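Local atomic coordinates of histidine triad (HIT) protein (Clostridium difficile, PDB entry 4EGU), a protein that binds a zinc ion and guanosine monophosphate and, as a histidine triad family member, is probably a nucleotide hydrolase or transferase. Residues A[4-9]-A[46-51]; A[16-21]-A[28-33]; A[24-29]-A[59-64]. One frame throughout, in Å; residues are numbered along the deposited sequence. Where two conformers were deposited one is given.

Contact 1 of 3, residues A[4-9]-A[46-51]. With ZN (zinc ion), chain D; 5GP (guanosine-5'-monophosphate), chain C.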
loop_
_atom_site.group_PDB
_atom_site.type_symbol
_atom_site.label_atom_id
_atom_site.label_comp_id
_atom_site.label_asym_id
_atom_site.label_seq_id
_atom_site.Cartn_x
_atom_site.Cartn_y
_atom_site.Cartn_z
ATOM N N MET A 4 11.570 19.810 12.055
ATOM C CA MET A 4 12.994 19.798 12.361
ATOM C C MET A 4 13.555 18.399 12.640
ATOM O O MET A 4 14.676 18.074 12.231
ATOM C CB MET A 4 13.219 20.680 13.587
ATOM C CG MET A 4 14.558 20.473 14.246
ATOM S SD MET A 4 14.929 21.587 15.613
ATOM C CE MET A 4 14.941 23.108 14.688
ATOM N N ASP A 5 12.781 17.579 13.349
ATOM C CA ASP A 5 13.252 16.275 13.795
ATOM C C ASP A 5 12.916 15.180 12.795
ATOM O O ASP A 5 13.114 14.007 13.095
ATOM C CB ASP A 5 12.706 15.935 15.185
ATOM C CG ASP A 5 11.239 15.615 15.189
ATOM O OD1 ASP A 5 10.546 15.875 14.186
ATOM O OD2 ASP A 5 10.763 15.110 16.232
ATOM N N CYS A 6 12.469 15.553 11.592
ATOM C CA CYS A 6 12.014 14.575 10.611
ATOM C C CYS A 6 13.084 14.281 9.570
ATOM O O CYS A 6 13.415 15.129 8.752
ATOM C CB CYS A 6 10.739 15.061 9.924
ATOM S SG CYS A 6 10.136 13.826 8.763
ATOM N N ILE A 7 13.605 13.063 9.581
ATOM C CA ILE A 7 14.637 12.655 8.657
ATOM C C ILE A 7 14.127 12.806 7.217
ATOM O O ILE A 7 14.870 13.221 6.337
ATOM C CB ILE A 7 15.089 11.188 8.923
ATOM C CG1 ILE A 7 15.737 11.043 10.302
ATOM C CG2 ILE A 7 16.040 10.703 7.830
ATOM C CD1 ILE A 7 15.901 9.594 10.734
ATOM N N PHE A 8 12.871 12.443 6.953
ATOM C CA PHE A 8 12.384 12.461 5.569
ATOM C C PHE A 8 12.122 13.882 5.066
ATOM O O PHE A 8 12.283 14.120 3.870
ATOM C CB PHE A 8 11.184 11.547 5.365
ATOM C CG PHE A 8 11.492 10.061 5.449
ATOM C CD1 PHE A 8 12.774 9.563 5.671
ATOM C CD2 PHE A 8 10.467 9.147 5.301
ATOM C CE1 PHE A 8 13.012 8.185 5.750
ATOM C CE2 PHE A 8 10.702 7.784 5.375
ATOM C CZ PHE A 8 11.978 7.297 5.599
ATOM N N CYS A 9 11.753 14.828 5.932
ATOM C CA CYS A 9 11.706 16.221 5.494
ATOM C C CYS A 9 13.096 16.679 5.056
ATOM O O CYS A 9 13.248 17.380 4.062
ATOM C CB CYS A 9 11.187 17.138 6.598
ATOM S SG CYS A 9 9.377 17.155 6.818
ATOM N N LYS A 46 6.897 15.308 -0.642
ATOM C CA LYS A 46 7.719 16.370 -0.084
ATOM C C LYS A 46 7.009 17.054 1.091
ATOM O O LYS A 46 7.657 17.433 2.064
ATOM C CB LYS A 46 8.105 17.366 -1.179
ATOM C CG LYS A 46 9.076 16.756 -2.170
ATOM C CD LYS A 46 9.461 17.703 -3.298
ATOM C CE LYS A 46 10.631 17.124 -4.077
ATOM N NZ LYS A 46 11.053 18.007 -5.176
ATOM N N LYS A 47 5.687 17.195 1.004
ATOM C CA LYS A 47 4.877 17.699 2.111
ATOM C C LYS A 47 4.873 16.675 3.245
ATOM O O LYS A 47 4.734 15.475 3.014
ATOM C CB LYS A 47 3.436 17.962 1.654
ATOM C CG LYS A 47 2.495 18.406 2.765
ATOM C CD LYS A 47 1.119 18.838 2.233
ATOM C CE LYS A 47 0.129 19.174 3.351
ATOM N NZ LYS A 47 0.569 20.344 4.136
ATOM N N HIS A 48 5.021 17.138 4.475
ATOM C CA HIS A 48 4.971 16.268 5.644
ATOM C C HIS A 48 3.539 15.987 6.097
ATOM O O HIS A 48 2.779 16.895 6.437
ATOM C CB HIS A 48 5.735 16.930 6.801
ATOM C CG HIS A 48 5.780 16.094 8.031
ATOM N ND1 HIS A 48 6.877 15.337 8.397
ATOM C CD2 HIS A 48 4.823 15.858 8.957
ATOM C CE1 HIS A 48 6.590 14.687 9.510
ATOM N NE2 HIS A 48 5.350 14.979 9.864
ATOM N N TYR A 49 3.206 14.702 6.131
ATOM C CA TYR A 49 2.054 14.162 6.840
ATOM C C TYR A 49 2.605 13.141 7.821
ATOM O O TYR A 49 3.491 12.361 7.456
ATOM C CB TYR A 49 1.092 13.425 5.897
ATOM C CG TYR A 49 0.415 14.259 4.885
ATOM C CD1 TYR A 49 -0.755 14.945 5.218
ATOM C CD2 TYR A 49 0.865 14.292 3.582
ATOM C CE1 TYR A 49 -1.433 15.675 4.289
ATOM C CE2 TYR A 49 0.196 15.033 2.644
ATOM C CZ TYR A 49 -0.956 15.718 2.998
ATOM O OH TYR A 49 -1.619 16.446 2.038
ATOM N N ASP A 50 2.096 13.091 9.049
ATOM C CA ASP A 50 2.678 12.193 10.024
ATOM C C ASP A 50 2.474 10.713 9.639
ATOM O O ASP A 50 3.300 9.875 9.957
ATOM C CB ASP A 50 2.062 12.399 11.420
ATOM C CG ASP A 50 2.397 13.731 12.070
ATOM O OD1 ASP A 50 3.340 14.416 11.660
ATOM O OD2 ASP A 50 1.696 14.077 13.050
ATOM N N SER A 51 1.346 10.407 8.997
ATOM C CA SER A 51 0.945 9.033 8.680
ATOM C C SER A 51 -0.275 9.081 7.778
ATOM O O SER A 51 -0.871 10.134 7.573
ATOM C CB SER A 51 0.581 8.247 9.941
ATOM O OG SER A 51 -0.687 8.624 10.435
HETATM ZN ZN ZN D . 8.689 15.082 7.474
HETATM P P 5GP C . 9.274 2.479 8.674
HETATM O O1P 5GP C . 9.668 1.259 9.478
HETATM O O2P 5GP C . 9.109 3.753 9.454
HETATM O O3P 5GP C . 8.068 2.202 7.881
HETATM O "O5'" 5GP C . 10.339 2.674 7.537
HETATM C "C5'" 5GP C . 11.347 3.649 7.662
HETATM C "C4'" 5GP C . 12.503 3.284 6.804
HETATM O "O4'" 5GP C . 13.388 4.404 6.729
HETATM C "C3'" 5GP C . 13.331 2.107 7.324
HETATM O "O3'" 5GP C . 13.226 1.001 6.424
HETATM C "C2'" 5GP C . 14.778 2.655 7.355
HETATM O "O2'" 5GP C . 15.774 1.764 6.893
HETATM C "C1'" 5GP C . 14.678 3.926 6.499
HETATM N N9 5GP C . 15.606 4.984 6.870
HETATM C C8 5GP C . 15.742 5.484 8.113
HETATM N N7 5GP C . 16.646 6.483 8.110
HETATM C C5 5GP C . 17.071 6.621 6.837
HETATM C C6 5GP C . 17.990 7.475 6.247
HETATM O O6 5GP C . 18.649 8.350 6.887
HETATM N N1 5GP C . 18.141 7.320 4.922
HETATM C C2 5GP C . 17.466 6.399 4.186
HETATM N N2 5GP C . 17.722 6.350 2.869
HETATM N N3 5GP C . 16.578 5.544 4.716
HETATM C C4 5GP C . 16.394 5.677 6.049
#
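Cys6, Cys9 and His48 converge on one zinc ion, and that metal is what joins residues 4-9 to residues 46-51. The tight part is the coordination sphere itself. Cys6 SG and Cys9 SG each sit 2.3 Å from the zinc, and His48 ND1 completes this side of the site at 2.0 Å from the metal; His100, the first histidine of the triad motif, supplies the fourth ligand. Both sulfurs lie at the edge of the His48 imidazole, Cys6 SG in the ring plane, with Cys9 SG 3.5 Å from His48 ND1. The CxxC pair is shaped by the start of helix 7-12: Cys6 is its N-cap, and its SG accepts from Cys9 N at 3.4 Å, so one sulfur serves both metal and helix. With CG anti to the backbone N (chi1 -178°), His48 places ND1 on the zinc. The far nitrogen is also held, NE2 donating to Asp50 OD1 at 2.8 Å and only 3° out of the imidazole plane; the turn of the ring is thus held from both nitrogens.

Away from the metal the two segments part. Lys47 is exposed and directed away from the cysteines. Ile7 and Phe8 instead serve the nucleotide, Phe8 CZ coming within 3.4 Å of O4' of the guanosine monophosphate.

Two thiolates, if both cysteines are deprotonated, would balance the zinc dication, neutral imidazoles adding no charge, and the Asp50 carboxylate probably makes His48 a more electron-rich ligand.

Contact 2 of 3, residues A[16-21]-A[28-33]. With 5GP (guanosine-5'-monophosphate), chain C.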
loop_
_atom_site.group_PDB
_atom_site.type_symbol
_atom_site.label_atom_id
_atom_site.label_comp_id
_atom_site.label_asym_id
_atom_site.label_seq_id
_atom_site.Cartn_x
_atom_site.Cartn_y
_atom_site.Cartn_z
ATOM N N ILE A 16 19.754 16.495 3.608
ATOM C CA ILE A 16 20.459 15.251 3.930
ATOM C C ILE A 16 20.655 14.428 2.659
ATOM O O ILE A 16 19.733 14.332 1.858
ATOM C CB ILE A 16 19.612 14.392 4.900
ATOM C CG1 ILE A 16 19.611 15.007 6.296
ATOM C CG2 ILE A 16 20.118 12.957 4.940
ATOM C CD1 ILE A 16 20.835 15.811 6.584
ATOM N N PRO A 17 21.848 13.807 2.473
ATOM C CA PRO A 17 22.025 12.982 1.260
ATOM C C PRO A 17 21.168 11.719 1.217
ATOM O O PRO A 17 20.860 11.102 2.240
ATOM C CB PRO A 17 23.508 12.582 1.307
ATOM C CG PRO A 17 24.165 13.595 2.176
ATOM C CD PRO A 17 23.119 13.993 3.196
ATOM N N SER A 18 20.800 11.340 -0.002
ATOM C CA SER A 18 20.143 10.081 -0.277
ATOM C C SER A 18 20.467 9.669 -1.708
ATOM O O SER A 18 20.993 10.461 -2.506
ATOM C CB SER A 18 18.631 10.214 -0.109
ATOM O OG SER A 18 18.076 11.077 -1.082
ATOM N N THR A 19 20.127 8.428 -2.037
ATOM C CA THR A 19 20.266 7.922 -3.388
ATOM C C THR A 19 18.899 7.988 -4.057
ATOM O O THR A 19 18.009 7.188 -3.776
ATOM C CB THR A 19 20.819 6.491 -3.397
ATOM O OG1 THR A 19 22.113 6.478 -2.786
ATOM C CG2 THR A 19 20.925 5.959 -4.817
ATOM N N LYS A 20 18.753 8.959 -4.947
ATOM C CA LYS A 20 17.482 9.305 -5.558
ATOM C C LYS A 20 17.119 8.395 -6.719
ATOM O O LYS A 20 17.933 8.111 -7.600
ATOM C CB LYS A 20 17.571 10.726 -6.063
ATOM C CG LYS A 20 16.265 11.281 -6.497
ATOM C CD LYS A 20 16.391 12.740 -6.812
ATOM C CE LYS A 20 16.620 12.935 -8.278
ATOM N NZ LYS A 20 16.516 14.365 -8.595
ATOM N N VAL A 21 15.882 7.951 -6.705
ATOM C CA VAL A 21 15.289 7.098 -7.713
ATOM C C VAL A 21 14.249 7.841 -8.556
ATOM O O VAL A 21 14.038 7.525 -9.731
ATOM C CB VAL A 21 14.626 5.884 -6.982
ATOM C CG1 VAL A 21 13.865 5.003 -7.950
ATOM C CG2 VAL A 21 15.683 5.092 -6.233
ATOM N N LEU A 28 9.391 12.481 -3.904
ATOM C CA LEU A 28 10.745 11.996 -4.043
ATOM C C LEU A 28 10.731 10.501 -3.715
ATOM O O LEU A 28 10.043 10.062 -2.810
ATOM C CB LEU A 28 11.715 12.702 -3.062
ATOM C CG LEU A 28 13.183 12.258 -3.011
ATOM C CD1 LEU A 28 13.954 12.728 -4.228
ATOM C CD2 LEU A 28 13.811 12.796 -1.753
ATOM N N ALA A 29 11.528 9.727 -4.433
ATOM C CA ALA A 29 11.775 8.338 -4.070
ATOM C C ALA A 29 13.263 8.123 -3.956
ATOM O O ALA A 29 14.038 8.693 -4.741
ATOM C CB ALA A 29 11.178 7.354 -5.070
ATOM N N PHE A 30 13.678 7.309 -2.996
ATOM C CA PHE A 30 15.074 7.111 -2.714
ATOM C C PHE A 30 15.273 5.719 -2.126
ATOM O O PHE A 30 14.350 5.116 -1.594
ATOM C CB PHE A 30 15.624 8.239 -1.784
ATOM C CG PHE A 30 14.848 8.422 -0.483
ATOM C CD1 PHE A 30 13.676 9.172 -0.416
ATOM C CD2 PHE A 30 15.281 7.800 0.679
ATOM C CE1 PHE A 30 12.970 9.302 0.779
ATOM C CE2 PHE A 30 14.588 7.942 1.874
ATOM C CZ PHE A 30 13.428 8.684 1.918
ATOM N N ASN A 31 16.479 5.193 -2.213
ATOM C CA ASN A 31 16.706 3.860 -1.675
ATOM C C ASN A 31 16.671 3.843 -0.162
ATOM O O ASN A 31 17.173 4.758 0.493
ATOM C CB ASN A 31 18.039 3.335 -2.157
ATOM C CG ASN A 31 18.036 3.025 -3.633
ATOM O OD1 ASN A 31 17.014 2.635 -4.219
ATOM N ND2 ASN A 31 19.193 3.149 -4.236
ATOM N N ASP A 32 16.126 2.774 0.384
ATOM C CA ASP A 32 16.132 2.602 1.819
ATOM C C ASP A 32 17.574 2.385 2.270
ATOM O O ASP A 32 18.291 1.650 1.621
ATOM C CB ASP A 32 15.279 1.399 2.182
ATOM C CG ASP A 32 14.946 1.348 3.652
ATOM O OD1 ASP A 32 15.857 1.046 4.441
ATOM O OD2 ASP A 32 13.786 1.603 4.007
ATOM N N LEU A 33 17.962 2.997 3.391
ATOM C CA LEU A 33 19.310 2.839 3.941
ATOM C C LEU A 33 19.608 1.394 4.353
ATOM O O LEU A 33 20.763 0.971 4.338
ATOM C CB LEU A 33 19.474 3.760 5.150
ATOM C CG LEU A 33 20.834 3.756 5.852
ATOM C CD1 LEU A 33 21.960 4.067 4.881
ATOM C CD2 LEU A 33 20.803 4.752 6.972
HETATM P P 5GP C . 9.274 2.479 8.674
HETATM O O1P 5GP C . 9.668 1.259 9.478
HETATM O O2P 5GP C . 9.109 3.753 9.454
HETATM O O3P 5GP C . 8.068 2.202 7.881
HETATM O "O5'" 5GP C . 10.339 2.674 7.537
HETATM C "C5'" 5GP C . 11.347 3.649 7.662
HETATM C "C4'" 5GP C . 12.503 3.284 6.804
HETATM O "O4'" 5GP C . 13.388 4.404 6.729
HETATM C "C3'" 5GP C . 13.331 2.107 7.324
HETATM O "O3'" 5GP C . 13.226 1.001 6.424
HETATM C "C2'" 5GP C . 14.778 2.655 7.355
HETATM O "O2'" 5GP C . 15.774 1.764 6.893
HETATM C "C1'" 5GP C . 14.678 3.926 6.499
HETATM N N9 5GP C . 15.606 4.984 6.870
HETATM C C8 5GP C . 15.742 5.484 8.113
HETATM N N7 5GP C . 16.646 6.483 8.110
HETATM C C5 5GP C . 17.071 6.621 6.837
HETATM C C6 5GP C . 17.990 7.475 6.247
HETATM O O6 5GP C . 18.649 8.350 6.887
HETATM N N1 5GP C . 18.141 7.320 4.922
HETATM C C2 5GP C . 17.466 6.399 4.186
HETATM N N2 5GP C . 17.722 6.350 2.869
HETATM N N3 5GP C . 16.578 5.544 4.716
HETATM C C4 5GP C . 16.394 5.677 6.049
HETATM O O HOH W 1 19.120 6.638 -0.064
#
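Ser18 to Val21 pack against Leu28 to Asn31 in the beta hairpin of strands 20-23 and 27-31, at one margin of the antiparallel sheet of this HIT fold. The backbone provides the polar link. Lys20 and Phe30 form a non-hydrogen-bonded pair, and the bonds lie to either side of it: Asn31 N donates to Thr19 O at 3.0 Å, and Val21 N to Ala29 O at 2.8 Å. Thr19 O also lies 3.1 Å from Phe30 CA in a CA-H...O contact.

The side-chain contacts follow the same ladder. Two are apolar: Lys20 lays its methylene chain across Leu28 at roughly a right angle, CG 3.5 Å from Leu28 CD1, then bends at chi3, its NZ going to Glu23; and Val21 sets CB against the Ala29 methyl. Two others put a methyl against the Asn31 amide, Val21 CG2 meeting OD1 while Thr19 CG2 touches the ND2 end. Helix 61-77 covers Val21 and Ala29 through Ile73.

Beyond the hairpin bonds, residues 30-33 form part of the nucleotide pocket. A chi1 of 55° sets Phe30 CG between the backbone N and the carbonyl carbon, and from there the ring presents its edge to N2 of the guanine and meets Phe8 edge-to-face. Asp32 OD2 accepts from the ribose O3' at 2.6 Å, and Leu33 CB packs by the base at N3.

Asn31 O has two donors: the guanine N2 at 2.9 Å and a water at 2.8 Å, which in turn accepts from Thr19 N.

Contact 3 of 3, residues A[24-29]-A[59-64]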
loop_
_atom_site.group_PDB
_atom_site.type_symbol
_atom_site.label_atom_id
_atom_site.label_comp_id
_atom_site.label_asym_id
_atom_site.label_seq_id
_atom_site.Cartn_x
_atom_site.Cartn_y
_atom_site.Cartn_z
ATOM N N ASP A 24 9.930 14.668 -8.600
ATOM C CA ASP A 24 9.183 15.703 -9.296
ATOM C C ASP A 24 8.885 16.815 -8.285
ATOM O O ASP A 24 9.526 16.885 -7.219
ATOM C CB ASP A 24 7.945 15.138 -10.032
ATOM C CG ASP A 24 6.856 14.591 -9.105
ATOM O OD1 ASP A 24 6.845 14.901 -7.909
ATOM O OD2 ASP A 24 5.986 13.841 -9.633
ATOM N N ASP A 25 7.956 17.708 -8.609
ATOM C CA ASP A 25 7.658 18.825 -7.725
ATOM C C ASP A 25 6.998 18.435 -6.412
ATOM O O ASP A 25 6.986 19.241 -5.494
ATOM C CB ASP A 25 6.781 19.865 -8.427
ATOM C CG ASP A 25 5.418 19.324 -8.856
ATOM O OD1 ASP A 25 5.273 18.112 -9.102
ATOM O OD2 ASP A 25 4.477 20.142 -8.962
ATOM N N ARG A 26 6.467 17.220 -6.312
ATOM C CA ARG A 26 5.582 16.756 -5.224
ATOM C C ARG A 26 6.118 15.572 -4.438
ATOM O O ARG A 26 5.702 15.376 -3.305
ATOM C CB ARG A 26 4.225 16.277 -5.776
ATOM C CG ARG A 26 3.270 17.365 -6.209
ATOM C CD ARG A 26 1.960 16.769 -6.730
ATOM N NE ARG A 26 1.075 16.341 -5.651
ATOM C CZ ARG A 26 -0.011 15.591 -5.821
ATOM N NH1 ARG A 26 -0.352 15.170 -7.031
ATOM N NH2 ARG A 26 -0.759 15.259 -4.778
ATOM N N VAL A 27 6.908 14.714 -5.083
ATOM C CA VAL A 27 7.274 13.402 -4.564
ATOM C C VAL A 27 8.744 13.166 -4.834
ATOM O O VAL A 27 9.286 13.573 -5.862
ATOM C CB VAL A 27 6.404 12.296 -5.237
ATOM C CG1 VAL A 27 6.983 10.908 -5.008
ATOM C CG2 VAL A 27 4.960 12.352 -4.722
ATOM N N LEU A 28 9.391 12.481 -3.904
ATOM C CA LEU A 28 10.745 11.996 -4.043
ATOM C C LEU A 28 10.731 10.501 -3.715
ATOM O O LEU A 28 10.043 10.062 -2.810
ATOM C CB LEU A 28 11.715 12.702 -3.062
ATOM C CG LEU A 28 13.183 12.258 -3.011
ATOM C CD1 LEU A 28 13.954 12.728 -4.228
ATOM C CD2 LEU A 28 13.811 12.796 -1.753
ATOM N N ALA A 29 11.528 9.727 -4.433
ATOM C CA ALA A 29 11.775 8.338 -4.070
ATOM C C ALA A 29 13.263 8.123 -3.956
ATOM O O ALA A 29 14.038 8.693 -4.741
ATOM C CB ALA A 29 11.178 7.354 -5.070
ATOM N N GLU A 59 -7.308 15.351 0.395
ATOM C CA GLU A 59 -5.905 15.360 -0.026
ATOM C C GLU A 59 -5.396 13.970 -0.360
ATOM O O GLU A 59 -4.181 13.811 -0.611
ATOM C CB GLU A 59 -5.019 16.034 1.041
ATOM C CG GLU A 59 -5.359 17.506 1.187
ATOM C CD GLU A 59 -4.689 18.240 2.315
ATOM O OE1 GLU A 59 -3.745 17.717 2.930
ATOM O OE2 GLU A 59 -5.127 19.373 2.574
ATOM N N MET A 60 -6.276 12.978 -0.436
ATOM C CA MET A 60 -5.811 11.610 -0.632
ATOM C C MET A 60 -5.253 11.375 -2.022
ATOM O O MET A 60 -4.608 10.376 -2.245
ATOM C CB MET A 60 -6.928 10.605 -0.318
ATOM C CG MET A 60 -6.415 9.207 0.044
ATOM S SD MET A 60 -5.403 9.131 1.513
ATOM C CE MET A 60 -6.622 9.439 2.775
ATOM N N ASP A 61 -5.421 12.313 -2.935
ATOM C CA ASP A 61 -4.807 12.210 -4.240
ATOM C C ASP A 61 -3.282 12.105 -4.168
ATOM O O ASP A 61 -2.672 11.613 -5.113
ATOM C CB ASP A 61 -5.238 13.353 -5.173
ATOM C CG ASP A 61 -5.023 14.749 -4.583
ATOM O OD1 ASP A 61 -4.495 14.906 -3.460
ATOM O OD2 ASP A 61 -5.402 15.718 -5.273
ATOM N N ILE A 62 -2.650 12.525 -3.068
ATOM C CA ILE A 62 -1.208 12.318 -2.972
ATOM C C ILE A 62 -0.891 10.826 -3.038
ATOM O O ILE A 62 0.153 10.427 -3.569
ATOM C CB ILE A 62 -0.612 13.001 -1.721
ATOM C CG1 ILE A 62 0.919 12.948 -1.748
ATOM C CG2 ILE A 62 -1.131 12.391 -0.442
ATOM C CD1 ILE A 62 1.576 13.603 -2.953
ATOM N N VAL A 63 -1.776 9.985 -2.502
ATOM C CA VAL A 63 -1.562 8.536 -2.548
ATOM C C VAL A 63 -1.685 8.011 -3.992
ATOM O O VAL A 63 -0.913 7.135 -4.396
ATOM C CB VAL A 63 -2.498 7.808 -1.564
ATOM C CG1 VAL A 63 -2.351 6.300 -1.686
ATOM C CG2 VAL A 63 -2.195 8.256 -0.138
ATOM N N SER A 64 -2.618 8.525 -4.782
ATOM C CA SER A 64 -2.699 8.118 -6.174
ATOM C C SER A 64 -1.430 8.549 -6.931
ATOM O O SER A 64 -0.896 7.766 -7.715
ATOM C CB SER A 64 -3.974 8.588 -6.839
ATOM O OG SER A 64 -4.075 9.950 -6.804
HETATM O O HOH W 2 -2.716 13.428 -7.974
#
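Near the subunit interface, the start of helix 61-77 meets the turn leading into strand 27-31, joining helix to sheet. Arg26 and Ile62 carry the contact, the two side chains running antiparallel alongside one another. The Ile62 CD1 methyl comes obliquely to the guanidinium, 3.4 Å from Arg26 NH2, and reaches inward to Val27 CG2 at 4.0 Å; with CG1 anti to the backbone N (chi1 -172°), Ile62 spans both neighbours. Arg26, bent at chi3, brings NH2 to Asp61 OD1 in a long salt bridge of 4.0 Å. A water in the guanidinium plane accepts from Arg26 NH1 at 3.1 Å and makes a weak bond to Asp61 O.

The base of the arginine is fixed by an Asx turn, Asp24 OD1 accepting from Arg26 N at 2.8 Å from above the carboxylate plane, extended to an Asx motif by Val27 N at 2.8 Å. Ser64 OG hydrogen-bonds to Asp61 of the second subunit, and Met60 O to that subunit's Ser64.

With the charges so far apart, the Arg26-Asp61 attraction, which holds for one conformer of each, is probably modest; Ile62 packing on Val27 and against the guanidinium makes up most of the contact.

How the contacts relate
Contact 1 is the buried one, whereas contacts 2 and 3 mix buried and exposed residues. Their chemistry differs accordingly: metal coordination in contact 1, backbone pairing in contact 2, and apolar packing with a distant charge pair in contact 3. Strand 27-31 serves both of the latter: contact 3 uses its start, where Val27 faces helix 61-77, and contact 2 its later residues, which run on to the nucleotide. Contacts 1 and 2 both touch guanosine monophosphate. Contacts 1 and 3 are tied by probable hydrogen bonds, from Tyr49 to Glu59 and from Lys46 to Asp24.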